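Local coordinates for protein phosphoglycerate oxidoreductase (Rhizobium etli, PDB 4HY3) that probably reduces glyoxylate or hydroxypyruvate with NAD(P)H, as expected of a D-isomer-specific 2-hydroxyacid dehydrogenase with a Rossmann-type nucleotide-binding domain, at residues R38-I43 against E47-L52; R76-I81 against L336-L341; L331-L336 against M344-A349. All coordinates share one frame; numbering follows the deposited sequence.

Contact 1 of 3, residues R38-I43 against E47-L52; sequences RSLDLI and EARAAL
The guanidinium of R49 has L40 CB over one face, 3.3 Å above the plane and close to its centre, while the carboxylate of D41 and a water meet its edge. R49 leaves helix 46-55 with CG anti to the backbone N (chi1 178°) and then bends twice, which carries its flat end across the first turn of helix 40-43. There R49 NH2 forms a salt bridge of 3.1 Å with D41 OD1, the two charged planes being turned 66° apart. R49 NE donates to the water, 2.7 Å away, and the water in turn donates to L40 O. The remaining nitrogen, NH1, binds H53 of its own helix. Leucine suits L40 because its branched end can fill the apolar side toward I58 of strand 57-60, with CD1 also against R49 NH1. The short helix is capped by S39, whose OG accepts from L42 N at 3.2 Å. An acid at D41, in that first turn, fits the N-terminal end of a helix, where the dipole would favour negative charge. The chemistry is thus that of a charged tie at a partly exposed margin, with a buried leucine beneath it, joining two consecutive helices.

Contact 2 of 3, residues R76-I81 against L336-L341; sequences RARYII and LMDRGL
D338 OD1 is gripped by two donors from opposite faces of its carboxylate plane. R78 NH1 makes a salt bridge with it at 2.8 Å and an N-H...O angle of 158°, and D338 OD1 lies almost in the guanidinium plane. Y79 OH donates to D338 OD1 at 2.6 Å, coming from above the carboxylate plane. The edge of the tyrosine ring also meets the selenomethionine M337, with Y79 CE1 3.7 Å from M337 CB, so one side chain serves both the polar and the apolar part of the helix end.

In a regular strand the neighbours R78 and Y79 would alternate; here the backbone of R78 takes helical values (phi -88°, psi -19°), and both residues face the helix. The aliphatic part of the arginine then lies on the ring, R78 CG being 3.3 Å above its plane, which helps to fix the tyrosine's tilt. A phenylalanine in place of Y79 would probably cost D338 OD1 its tyrosine donor, leaving R78 as its partner across this contact.

Further out, D338 OD2 is bound by Y56 OH, and R98 donates to M337 O while lying close to R78, a like charge that D338 probably helps to offset. The helix stops in a Schellman motif: L341 N bonds to L336 O, G340 N to M337 O, and G340 takes the positive phi that glycine accommodates easily. Two residues of this motif, L336 and L341, pack on W208 and P207 of the second subunit.

D338 sits at the C-terminal end of a helix, where the dipole would disfavour negative charge; the R78 salt bridge above all, helped by the two tyrosine hydroxyls, probably compensates and is likely to keep it ionised.

Contact 3 of 3, residues L331-L336 against M344-A349; sequences LEDMDL and MRCKRA
Helix 320-338 and the turn leading into strand 347-348 come closest at D333 and R345, whose CA atoms are 6.0 Å apart, and three successive backbone N-H groups of the turn face the helix. D333 takes all three. D333 OD1 accepts from M344 N and from R345 N, both at 3.0 Å; the second bond uses the syn lone pair, whereas the first comes from above the carboxylate plane. D333 OD2 accepts from C346 N at 2.8 Å, nearly straight at 169°. Aspartate suits this place: its two oxygens on a short stem satisfy three successive amides around a buried carboxylate. Alongside, E332 and R345 point the same way, E332 OE1 touching R345 CG at 3.4 Å. Their charged ends turn instead to the second subunit, E332 OE2 accepting from the backbone N of its S212 and R345 NH2 forming a salt bridge with its E216. One turn further along the helix, L336 CD1 meets the selenomethionine M344 at CG, 4.2 Å away, and M344 packs on W208 of the second subunit. The helix packs across the mixed sheet, M334 against strand 77-82 and D333 against V124 of strand 122-125, to which the short, weakly bonded strand 347-348 runs antiparallel.

In the fold
All three contacts lie in the domain of the mixed sheet, on the same side of the chain's centre; the cofactor is expected in the other, parallel-sheet domain. Helix 320-338 connects them. Contacts 2 and 3 share L336 on it, their centres about 10 Å apart, and Y79 OH of contact 2 comes within 2.8 Å of M334 O of contact 3, a probable bond that would compete with D338 for the same proton. Contact 1 lies about 16 to 17 Å, centre to centre, from the other two, yet L52 CD1 reaches both: L331 CD1 of contact 3 at 3.8 Å and I81 CD1 of contact 2 at 4.3 Å. Contacts 2 and 3 also border the second subunit, whereas no other chain of the assembly touches contact 1.

Contact 1 of 3, residues R38-I43 against E47-L52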
loop_
_atom_site.group_PDB
_atom_site.type_symbol
_atom_site.label_atom_id
_atom_site.label_comp_id
_atom_site.label_asym_id
_atom_site.label_seq_id
_atom_site.Cartn_x
_atom_site.Cartn_y
_atom_site.Cartn_z
ATOM N N ARG A 38 -21.749 29.841 -5.139
ATOM C CA ARG A 38 -20.607 29.663 -4.264
ATOM C C ARG A 38 -20.055 31.054 -4.018
ATOM O O ARG A 38 -20.586 32.014 -4.603
ATOM C CB ARG A 38 -19.575 28.805 -4.957
ATOM C CG ARG A 38 -20.085 27.409 -5.273
ATOM C CD ARG A 38 -19.777 26.441 -4.147
ATOM N NE ARG A 38 -20.927 25.579 -3.862
ATOM C CZ ARG A 38 -21.278 24.491 -4.553
ATOM N NH1 ARG A 38 -20.588 24.086 -5.615
ATOM N NH2 ARG A 38 -22.336 23.805 -4.165
ATOM N N SER A 39 -19.036 31.190 -3.164
ATOM C CA SER A 39 -18.381 32.485 -2.990
ATOM C C SER A 39 -16.913 32.351 -2.622
ATOM O O SER A 39 -16.513 31.395 -1.963
ATOM C CB SER A 39 -19.062 33.276 -1.883
ATOM O OG SER A 39 -18.673 32.761 -0.605
ATOM N N LEU A 40 -16.125 33.362 -2.974
ATOM C CA LEU A 40 -14.749 33.453 -2.487
ATOM C C LEU A 40 -14.565 33.144 -0.998
ATOM O O LEU A 40 -13.697 32.336 -0.622
ATOM C CB LEU A 40 -14.153 34.812 -2.834
ATOM C CG LEU A 40 -14.135 35.042 -4.334
ATOM C CD1 LEU A 40 -13.494 36.380 -4.659
ATOM C CD2 LEU A 40 -13.427 33.892 -5.036
ATOM N N ASP A 41 -15.382 33.781 -0.149
ATOM C CA ASP A 41 -15.303 33.562 1.308
ATOM C C ASP A 41 -15.389 32.090 1.680
ATOM O O ASP A 41 -14.614 31.650 2.505
ATOM C CB ASP A 41 -16.337 34.386 2.039
ATOM C CG ASP A 41 -15.931 35.834 2.151
ATOM O OD1 ASP A 41 -14.943 36.117 2.842
ATOM O OD2 ASP A 41 -16.568 36.711 1.546
ATOM N N LEU A 42 -16.292 31.349 1.020
ATOM C CA LEU A 42 -16.511 29.910 1.225
ATOM C C LEU A 42 -15.449 28.972 0.661
ATOM O O LEU A 42 -15.149 27.924 1.279
ATOM C CB LEU A 42 -17.887 29.460 0.666
ATOM C CG LEU A 42 -18.308 27.967 0.789
ATOM C CD1 LEU A 42 -18.406 27.493 2.238
ATOM C CD2 LEU A 42 -19.591 27.662 0.052
ATOM N N ILE A 43 -14.909 29.317 -0.499
ATOM C CA ILE A 43 -14.027 28.401 -1.203
ATOM C C ILE A 43 -12.517 28.673 -1.028
ATOM O O ILE A 43 -11.664 27.963 -1.567
ATOM C CB ILE A 43 -14.443 28.231 -2.683
ATOM C CG1 ILE A 43 -14.309 29.557 -3.483
ATOM C CG2 ILE A 43 -15.870 27.717 -2.739
ATOM C CD1 ILE A 43 -14.153 29.420 -5.004
ATOM N N GLU A 47 -4.966 31.516 4.037
ATOM C CA GLU A 47 -3.720 31.283 3.274
ATOM C C GLU A 47 -3.914 31.282 1.746
ATOM O O GLU A 47 -3.195 31.959 1.008
ATOM C CB GLU A 47 -3.062 29.982 3.715
ATOM C CG GLU A 47 -1.747 29.692 3.014
ATOM C CD GLU A 47 -1.157 28.347 3.422
ATOM O OE1 GLU A 47 -1.844 27.310 3.236
ATOM O OE2 GLU A 47 -0.002 28.324 3.928
ATOM N N ALA A 48 -4.891 30.517 1.282
ATOM C CA ALA A 48 -5.234 30.483 -0.129
ATOM C C ALA A 48 -5.787 31.823 -0.656
ATOM O O ALA A 48 -5.469 32.228 -1.784
ATOM C CB ALA A 48 -6.254 29.381 -0.372
ATOM N N ARG A 49 -6.623 32.490 0.140
ATOM C CA ARG A 49 -7.177 33.765 -0.297
ATOM C C ARG A 49 -6.122 34.860 -0.394
ATOM O O ARG A 49 -6.136 35.684 -1.325
ATOM C CB ARG A 49 -8.356 34.217 0.592
ATOM C CG ARG A 49 -8.912 35.560 0.195
ATOM C CD ARG A 49 -9.813 35.431 -1.021
ATOM N NE ARG A 49 -11.103 35.334 -0.380
ATOM C CZ ARG A 49 -12.076 36.226 -0.470
ATOM N NH1 ARG A 49 -11.967 37.274 -1.291
ATOM N NH2 ARG A 49 -13.164 36.019 0.262
ATOM N N ALA A 50 -5.209 34.868 0.567
ATOM C CA ALA A 50 -4.069 35.765 0.502
ATOM C C ALA A 50 -3.209 35.392 -0.694
ATOM O O ALA A 50 -2.865 36.267 -1.495
ATOM C CB ALA A 50 -3.274 35.727 1.779
ATOM N N ALA A 51 -2.887 34.113 -0.873
ATOM C CA ALA A 51 -2.096 33.738 -2.052
ATOM C C ALA A 51 -2.776 34.270 -3.327
ATOM O O ALA A 51 -2.124 34.886 -4.210
ATOM C CB ALA A 51 -1.917 32.244 -2.117
ATOM N N LEU A 52 -4.092 34.091 -3.400
ATOM C CA LEU A 52 -4.843 34.447 -4.584
ATOM C C LEU A 52 -4.767 35.942 -4.910
ATOM O O LEU A 52 -4.634 36.301 -6.079
ATOM C CB LEU A 52 -6.291 34.006 -4.396
ATOM C CG LEU A 52 -7.308 34.485 -5.436
ATOM C CD1 LEU A 52 -7.108 33.701 -6.724
ATOM C CD2 LEU A 52 -8.754 34.410 -4.953
HETATM O O HOH W 1 -11.859 33.708 1.658
#

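Contact 2 of 3, residues R76-I81 against L336-L341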
loop_
_atom_site.group_PDB
_atom_site.type_symbol
_atom_site.label_atom_id
_atom_site.label_comp_id
_atom_site.label_asym_id
_atom_site.label_seq_id
_atom_site.Cartn_x
_atom_site.Cartn_y
_atom_site.Cartn_z
ATOM N N ARG A 76 -8.399 42.061 -20.704
ATOM C CA ARG A 76 -7.269 41.476 -19.998
ATOM C C ARG A 76 -7.582 40.168 -19.218
ATOM O O ARG A 76 -6.663 39.462 -18.794
ATOM C CB ARG A 76 -6.729 42.507 -19.025
ATOM C CG ARG A 76 -6.172 43.771 -19.659
ATOM C CD ARG A 76 -6.331 45.008 -18.766
ATOM N NE ARG A 76 -6.214 44.710 -17.342
ATOM C CZ ARG A 76 -6.788 45.428 -16.375
ATOM N NH1 ARG A 76 -7.505 46.506 -16.678
ATOM N NH2 ARG A 76 -6.644 45.076 -15.097
ATOM N N ALA A 77 -8.852 39.859 -18.992
ATOM C CA ALA A 77 -9.206 38.702 -18.172
ATOM C C ALA A 77 -8.600 37.361 -18.696
ATOM O O ALA A 77 -8.951 36.870 -19.780
ATOM C CB ALA A 77 -10.722 38.592 -18.021
ATOM N N ARG A 78 -7.702 36.781 -17.918
ATOM C CA ARG A 78 -7.130 35.508 -18.256
ATOM C C ARG A 78 -7.949 34.312 -17.717
ATOM O O ARG A 78 -7.764 33.201 -18.175
ATOM C CB ARG A 78 -5.696 35.447 -17.720
ATOM C CG ARG A 78 -5.088 34.056 -17.769
ATOM C CD ARG A 78 -3.636 34.081 -17.380
ATOM N NE ARG A 78 -2.921 35.104 -18.122
ATOM C CZ ARG A 78 -1.680 35.485 -17.841
ATOM N NH1 ARG A 78 -1.011 34.915 -16.859
ATOM N NH2 ARG A 78 -1.103 36.437 -18.557
ATOM N N TYR A 79 -8.812 34.535 -16.727
ATOM C CA TYR A 79 -9.572 33.460 -16.092
ATOM C C TYR A 79 -10.914 33.947 -15.571
ATOM O O TYR A 79 -11.064 35.123 -15.231
ATOM C CB TYR A 79 -8.832 32.872 -14.887
ATOM C CG TYR A 79 -7.391 32.438 -15.104
ATOM C CD1 TYR A 79 -7.076 31.323 -15.887
ATOM C CD2 TYR A 79 -6.343 33.135 -14.501
ATOM C CE1 TYR A 79 -5.760 30.928 -16.071
ATOM C CE2 TYR A 79 -5.028 32.736 -14.668
ATOM C CZ TYR A 79 -4.744 31.636 -15.451
ATOM O OH TYR A 79 -3.448 31.266 -15.620
ATOM N N ILE A 80 -11.889 33.036 -15.488
ATOM C CA ILE A 80 -13.148 33.299 -14.799
ATOM C C ILE A 80 -13.285 32.288 -13.681
ATOM O O ILE A 80 -13.452 31.097 -13.944
ATOM C CB ILE A 80 -14.368 33.136 -15.733
ATOM C CG1 ILE A 80 -14.121 33.842 -17.067
ATOM C CG2 ILE A 80 -15.637 33.633 -15.058
ATOM C CD1 ILE A 80 -15.030 35.011 -17.343
ATOM N N ILE A 81 -13.196 32.726 -12.430
ATOM C CA ILE A 81 -13.552 31.816 -11.346
ATOM C C ILE A 81 -15.081 31.843 -11.227
ATOM O O ILE A 81 -15.652 32.882 -10.896
ATOM C CB ILE A 81 -12.857 32.193 -10.022
ATOM C CG1 ILE A 81 -11.379 32.532 -10.277
ATOM C CG2 ILE A 81 -13.009 31.072 -8.998
ATOM C CD1 ILE A 81 -10.617 33.071 -9.075
ATOM N N LEU A 336 -0.592 26.585 -13.308
ATOM C CA LEU A 336 -0.229 25.862 -14.521
ATOM C C LEU A 336 -0.524 26.656 -15.791
ATOM O O LEU A 336 0.323 26.735 -16.687
ATOM C CB LEU A 336 -0.836 24.468 -14.567
ATOM C CG LEU A 336 -0.246 23.471 -13.543
ATOM C CD1 LEU A 336 -1.263 22.428 -13.129
ATOM C CD2 LEU A 336 1.058 22.788 -13.959
HETATM N N MSE A 337 -1.684 27.280 -15.879
HETATM C CA MSE A 337 -2.025 27.951 -17.111
HETATM C C MSE A 337 -1.299 29.254 -17.234
HETATM O O MSE A 337 -0.998 29.694 -18.346
HETATM C CB MSE A 337 -3.501 28.161 -17.174
HETATM C CG MSE A 337 -4.102 26.796 -16.982
HETATM SE SE MSE A 337 -5.953 26.822 -17.659
HETATM C CE MSE A 337 -6.713 26.966 -15.839
ATOM N N ASP A 338 -0.997 29.898 -16.110
ATOM C CA ASP A 338 -0.070 31.031 -16.156
ATOM C C ASP A 338 1.264 30.643 -16.807
ATOM O O ASP A 338 1.744 31.339 -17.674
ATOM C CB ASP A 338 0.228 31.571 -14.766
ATOM C CG ASP A 338 -0.943 32.275 -14.151
ATOM O OD1 ASP A 338 -1.678 32.990 -14.897
ATOM O OD2 ASP A 338 -1.101 32.118 -12.901
ATOM N N ARG A 339 1.849 29.534 -16.365
ATOM C CA ARG A 339 3.105 29.031 -16.908
ATOM C C ARG A 339 2.896 28.281 -18.226
ATOM O O ARG A 339 3.645 27.359 -18.528
ATOM C CB ARG A 339 3.804 28.129 -15.883
ATOM C CG ARG A 339 4.117 28.805 -14.545
ATOM C CD ARG A 339 4.936 27.959 -13.577
ATOM N NE ARG A 339 4.664 26.533 -13.771
ATOM C CZ ARG A 339 4.078 25.758 -12.880
ATOM N NH1 ARG A 339 3.732 26.255 -11.711
ATOM N NH2 ARG A 339 3.842 24.492 -13.151
ATOM N N GLY A 340 1.873 28.665 -18.992
ATOM C CA GLY A 340 1.560 28.070 -20.304
ATOM C C GLY A 340 1.006 26.638 -20.360
ATOM O O GLY A 340 0.692 26.162 -21.444
ATOM N N LEU A 341 0.878 25.928 -19.236
ATOM C CA LEU A 341 0.528 24.501 -19.305
ATOM C C LEU A 341 -0.982 24.205 -19.132
ATOM O O LEU A 341 -1.758 25.051 -18.639
ATOM C CB LEU A 341 1.360 23.665 -18.325
ATOM C CG LEU A 341 2.884 23.915 -18.354
ATOM C CD1 LEU A 341 3.453 23.821 -16.946
ATOM C CD2 LEU A 341 3.657 23.009 -19.287
#

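Contact 3 of 3, residues L331-L336 against M344-A349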
loop_
_atom_site.group_PDB
_atom_site.type_symbol
_atom_site.label_atom_id
_atom_site.label_comp_id
_atom_site.label_asym_id
_atom_site.label_seq_id
_atom_site.Cartn_x
_atom_site.Cartn_y
_atom_site.Cartn_z
ATOM N N LEU A 331 -6.283 27.373 -7.567
ATOM C CA LEU A 331 -4.975 27.973 -7.456
ATOM C C LEU A 331 -3.933 27.155 -8.233
ATOM O O LEU A 331 -3.165 27.669 -9.053
ATOM C CB LEU A 331 -4.640 28.108 -5.972
ATOM C CG LEU A 331 -4.285 29.504 -5.414
ATOM C CD1 LEU A 331 -4.830 30.635 -6.266
ATOM C CD2 LEU A 331 -4.706 29.679 -3.964
ATOM N N GLU A 332 -3.929 25.858 -8.007
ATOM C CA GLU A 332 -3.050 25.021 -8.750
ATOM C C GLU A 332 -3.306 25.149 -10.246
ATOM O O GLU A 332 -2.388 25.409 -11.029
ATOM C CB GLU A 332 -3.184 23.608 -8.252
ATOM C CG GLU A 332 -2.411 23.390 -6.965
ATOM C CD GLU A 332 -2.842 22.117 -6.274
ATOM O OE1 GLU A 332 -4.059 21.810 -6.385
ATOM O OE2 GLU A 332 -1.987 21.442 -5.629
ATOM N N ASP A 333 -4.554 25.020 -10.667
ATOM C CA ASP A 333 -4.815 25.139 -12.091
ATOM C C ASP A 333 -4.473 26.495 -12.692
ATOM O O ASP A 333 -3.994 26.559 -13.805
ATOM C CB ASP A 333 -6.202 24.625 -12.468
ATOM C CG ASP A 333 -6.199 23.110 -12.663
ATOM O OD1 ASP A 333 -5.058 22.564 -12.730
ATOM O OD2 ASP A 333 -7.287 22.468 -12.736
HETATM N N MSE A 334 -4.646 27.575 -11.945
HETATM C CA MSE A 334 -4.278 28.885 -12.475
HETATM C C MSE A 334 -2.776 28.967 -12.719
HETATM O O MSE A 334 -2.304 29.463 -13.753
HETATM C CB MSE A 334 -4.857 29.895 -11.508
HETATM C CG MSE A 334 -6.318 30.175 -11.858
HETATM SE SE MSE A 334 -7.075 31.349 -10.466
HETATM C CE MSE A 334 -7.160 33.087 -11.358
ATOM N N ASP A 335 -2.024 28.425 -11.780
ATOM C CA ASP A 335 -0.602 28.511 -11.808
ATOM C C ASP A 335 -0.006 27.756 -12.990
ATOM O O ASP A 335 0.973 28.248 -13.611
ATOM C CB ASP A 335 -0.066 27.948 -10.522
ATOM C CG ASP A 335 1.416 27.899 -10.503
ATOM O OD1 ASP A 335 2.062 28.937 -10.776
ATOM O OD2 ASP A 335 1.942 26.812 -10.208
ATOM N N LEU A 336 -0.592 26.585 -13.308
ATOM C CA LEU A 336 -0.229 25.862 -14.521
ATOM C C LEU A 336 -0.524 26.656 -15.791
ATOM O O LEU A 336 0.323 26.735 -16.687
ATOM C CB LEU A 336 -0.836 24.468 -14.567
ATOM C CG LEU A 336 -0.246 23.471 -13.543
ATOM C CD1 LEU A 336 -1.263 22.428 -13.129
ATOM C CD2 LEU A 336 1.058 22.788 -13.959
HETATM N N MSE A 344 -4.623 20.447 -14.747
HETATM C CA MSE A 344 -4.546 19.036 -14.369
HETATM C C MSE A 344 -5.481 18.703 -13.263
HETATM O O MSE A 344 -6.010 17.604 -13.217
HETATM C CB MSE A 344 -3.173 18.659 -13.812
HETATM C CG MSE A 344 -2.011 18.647 -14.788
HETATM SE SE MSE A 344 -2.447 17.624 -16.415
HETATM C CE MSE A 344 -2.134 15.759 -15.838
ATOM N N ARG A 345 -5.690 19.656 -12.363
ATOM C CA ARG A 345 -6.206 19.377 -11.031
ATOM C C ARG A 345 -7.717 19.200 -11.010
ATOM O O ARG A 345 -8.231 18.253 -10.413
ATOM C CB ARG A 345 -5.749 20.462 -10.017
ATOM C CG ARG A 345 -5.963 20.075 -8.556
ATOM C CD ARG A 345 -6.212 18.575 -8.489
ATOM N NE ARG A 345 -5.855 17.969 -7.216
ATOM C CZ ARG A 345 -5.916 16.662 -6.961
ATOM N NH1 ARG A 345 -6.315 15.800 -7.883
ATOM N NH2 ARG A 345 -5.572 16.220 -5.774
ATOM N N CYS A 346 -8.414 20.135 -11.637
ATOM C CA CYS A 346 -9.857 20.092 -11.713
ATOM C C CYS A 346 -10.220 19.331 -12.975
ATOM O O CYS A 346 -9.397 19.223 -13.878
ATOM C CB CYS A 346 -10.411 21.520 -11.784
ATOM S SG CYS A 346 -9.764 22.737 -10.586
ATOM N N LYS A 347 -11.448 18.827 -13.052
ATOM C CA LYS A 347 -11.875 18.042 -14.202
ATOM C C LYS A 347 -12.076 18.885 -15.479
ATOM O O LYS A 347 -12.642 19.966 -15.431
ATOM C CB LYS A 347 -13.138 17.252 -13.865
ATOM C CG LYS A 347 -13.432 16.175 -14.888
ATOM C CD LYS A 347 -14.896 15.776 -14.936
ATOM C CE LYS A 347 -15.191 14.563 -14.053
ATOM N NZ LYS A 347 -16.331 13.754 -14.588
ATOM N N ARG A 348 -11.607 18.387 -16.618
ATOM C CA ARG A 348 -11.887 19.031 -17.906
ATOM C C ARG A 348 -13.238 18.566 -18.477
ATOM O O ARG A 348 -13.737 17.522 -18.064
ATOM C CB ARG A 348 -10.794 18.660 -18.898
ATOM C CG ARG A 348 -10.436 19.795 -19.806
ATOM C CD ARG A 348 -9.047 20.254 -19.491
ATOM N NE ARG A 348 -8.187 19.889 -20.595
ATOM C CZ ARG A 348 -6.879 19.690 -20.500
ATOM N NH1 ARG A 348 -6.253 19.812 -19.331
ATOM N NH2 ARG A 348 -6.198 19.369 -21.590
ATOM N N ALA A 349 -13.801 19.323 -19.426
ATOM C CA ALA A 349 -15.015 18.951 -20.199
ATOM C C ALA A 349 -14.752 18.967 -21.715
ATOM O O ALA A 349 -13.905 19.751 -22.151
ATOM C CB ALA A 349 -16.120 19.922 -19.886
#